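Local coordinates for protein alpha-1,3-glucanase (Paenibacillus glycanilyticus, PDB 6K0P) that probably hydrolyses the alpha-1,3-glucosidic linkages of alpha-1,3-glucan as the catalytic domain of a family 87 glycoside hydrolase and binds nigerose, at residues A535-F541 with N562-T566. The protein carries 1 engineered substitution. Residue numbers count along the deposited sequence, not the author numbering.
Sequences AYGGASF and NFTVT
Phe563 lays its ring over the backbone of Gly538, whose CA sits 3.5 Å from the ring centroid and 13° off the ring normal, a CH-pi contact. Its t rotamer (chi1 -169°, chi2 90°) also brings CD1 to 3.5 Å from Ala535 CB and CZ to 3.9 Å from Ala539 CB. The ring reaches across from strand 563-566, which runs parallel to 537-541, 11° between directions and 4.3 Å between axes at closest approach, pairing Gly537 with Phe563, Gly538 with Thr564, Ala539 with Val565 and Ser540 with Thr566. Five backbone hydrogen bonds zigzag between segments 535-541 and 562-566: Gly537 N to Asn562 O (2.9 Å), Thr564 N to Gly537 O (2.9 Å), Ala539 N to Thr564 O (3.1 Å), Thr566 N to Ala539 O (2.9 Å) and Phe541 N to Thr566 O (2.8 Å). At phi/psi 115/-119 a CB on Gly537 would jam against Tyr536 O; on extended Gly538 (174/179) it would clash with Thr564 O. Phe563, Ala539 and Val565 face the interior, Thr564, Ser540 and Thr566 the other side. Phe541 (m) brings CE1 to 3.7 Å from Val565 CG1. At the opposite end, Asn562 CB lies over the Tyr536 ring, 3.6 Å from its centroid, while one water links Ala535 O with Asn562 N and OD1, 2.8 Å from each. This is parallel stacking between successive coils of a right-handed beta-helix, as in pectate lyase-like folds. Strand 507-510 flanks 537-541 across from 563-566, while Leu524 of strand 520-524 packs on Phe563 and Val565, and Phe494 of strand 490-496 on Ala539, at the C-terminal end of the beta-helix.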
loop_
_atom_site.group_PDB
_atom_site.type_symbol
_atom_site.label_atom_id
_atom_site.label_comp_id
_atom_site.label_asym_id
_atom_site.label_seq_id
_atom_site.Cartn_x
_atom_site.Cartn_y
_atom_site.Cartn_z
ATOM N N ALA A 535 -29.924 -0.457 1.491
ATOM C CA ALA A 535 -29.228 0.043 2.670
ATOM C C ALA A 535 -30.212 0.573 3.704
ATOM O O ALA A 535 -31.308 1.040 3.369
ATOM C CB ALA A 535 -28.253 1.155 2.283
ATOM N N TYR A 536 -29.798 0.516 4.972
ATOM C CA TYR A 536 -30.628 0.904 6.107
ATOM C C TYR A 536 -29.977 2.045 6.872
ATOM O O TYR A 536 -28.793 1.970 7.224
ATOM C CB TYR A 536 -30.847 -0.279 7.053
ATOM C CG TYR A 536 -31.962 -1.187 6.591
ATOM C CD1 TYR A 536 -31.823 -1.971 5.445
ATOM C CD2 TYR A 536 -33.161 -1.247 7.290
ATOM C CE1 TYR A 536 -32.857 -2.793 5.015
ATOM C CE2 TYR A 536 -34.197 -2.060 6.860
ATOM C CZ TYR A 536 -34.037 -2.827 5.729
ATOM O OH TYR A 536 -35.075 -3.638 5.321
ATOM N N GLY A 537 -30.761 3.083 7.152
ATOM C CA GLY A 537 -30.303 4.208 7.945
ATOM C C GLY A 537 -30.273 5.469 7.112
ATOM O O GLY A 537 -31.306 5.905 6.598
ATOM N N GLY A 538 -29.105 6.066 6.952
ATOM C CA GLY A 538 -29.007 7.226 6.088
ATOM C C GLY A 538 -27.623 7.831 6.166
ATOM O O GLY A 538 -26.744 7.349 6.889
ATOM N N ALA A 539 -27.442 8.899 5.390
ATOM C CA ALA A 539 -26.194 9.649 5.406
ATOM C C ALA A 539 -26.482 11.090 5.026
ATOM O O ALA A 539 -27.402 11.364 4.250
ATOM C CB ALA A 539 -25.157 9.056 4.437
ATOM N N SER A 540 -25.684 12.002 5.571
ATOM C CA SER A 540 -25.797 13.425 5.285
ATOM C C SER A 540 -24.675 13.859 4.353
ATOM O O SER A 540 -23.550 13.357 4.440
ATOM C CB SER A 540 -25.715 14.239 6.575
ATOM O OG SER A 540 -26.760 13.883 7.461
ATOM N N PHE A 541 -24.992 14.804 3.469
ATOM C CA PHE A 541 -24.067 15.297 2.455
ATOM C C PHE A 541 -24.067 16.815 2.486
ATOM O O PHE A 541 -25.120 17.441 2.333
ATOM C CB PHE A 541 -24.467 14.790 1.067
ATOM C CG PHE A 541 -24.500 13.292 0.970
ATOM C CD1 PHE A 541 -25.585 12.575 1.456
ATOM C CD2 PHE A 541 -23.424 12.593 0.438
ATOM C CE1 PHE A 541 -25.615 11.192 1.393
ATOM C CE2 PHE A 541 -23.444 11.213 0.365
ATOM C CZ PHE A 541 -24.537 10.504 0.847
ATOM N N ASN A 562 -35.466 2.327 3.019
ATOM C CA ASN A 562 -35.026 2.310 4.408
ATOM C C ASN A 562 -33.829 3.221 4.654
ATOM O O ASN A 562 -33.280 3.216 5.763
ATOM C CB ASN A 562 -34.663 0.883 4.831
ATOM C CG ASN A 562 -35.631 -0.153 4.294
ATOM O OD1 ASN A 562 -35.390 -0.779 3.252
ATOM N ND2 ASN A 562 -36.738 -0.347 5.009
ATOM N N PHE A 563 -33.404 3.983 3.645
ATOM C CA PHE A 563 -32.201 4.804 3.704
ATOM C C PHE A 563 -32.567 6.228 3.319
ATOM O O PHE A 563 -33.188 6.445 2.273
ATOM C CB PHE A 563 -31.142 4.277 2.724
ATOM C CG PHE A 563 -29.773 4.894 2.913
ATOM C CD1 PHE A 563 -28.866 4.307 3.773
ATOM C CD2 PHE A 563 -29.394 6.050 2.232
ATOM C CE1 PHE A 563 -27.596 4.849 3.954
ATOM C CE2 PHE A 563 -28.116 6.595 2.416
ATOM C CZ PHE A 563 -27.229 5.985 3.280
ATOM N N THR A 564 -32.184 7.194 4.150
ATOM C CA THR A 564 -32.483 8.601 3.896
ATOM C C THR A 564 -31.209 9.344 3.516
ATOM O O THR A 564 -30.273 9.439 4.318
ATOM C CB THR A 564 -33.134 9.256 5.113
ATOM O OG1 THR A 564 -34.397 8.628 5.366
ATOM C CG2 THR A 564 -33.338 10.743 4.859
ATOM N N VAL A 565 -31.178 9.867 2.297
ATOM C CA VAL A 565 -30.130 10.780 1.856
ATOM C C VAL A 565 -30.532 12.175 2.311
ATOM O O VAL A 565 -31.617 12.658 1.965
ATOM C CB VAL A 565 -29.983 10.741 0.326
ATOM C CG1 VAL A 565 -28.929 11.747 -0.148
ATOM C CG2 VAL A 565 -29.657 9.338 -0.156
ATOM N N THR A 566 -29.681 12.822 3.095
ATOM C CA THR A 566 -29.920 14.194 3.546
ATOM C C THR A 566 -28.978 15.129 2.800
ATOM O O THR A 566 -27.760 15.074 2.992
ATOM C CB THR A 566 -29.728 14.319 5.055
ATOM O OG1 THR A 566 -30.691 13.495 5.722
ATOM C CG2 THR A 566 -29.918 15.772 5.501
HETATM O O HOH W 1 -33.580 0.690 1.744
HETATM O O HOH W 2 -36.221 -3.122 2.227
#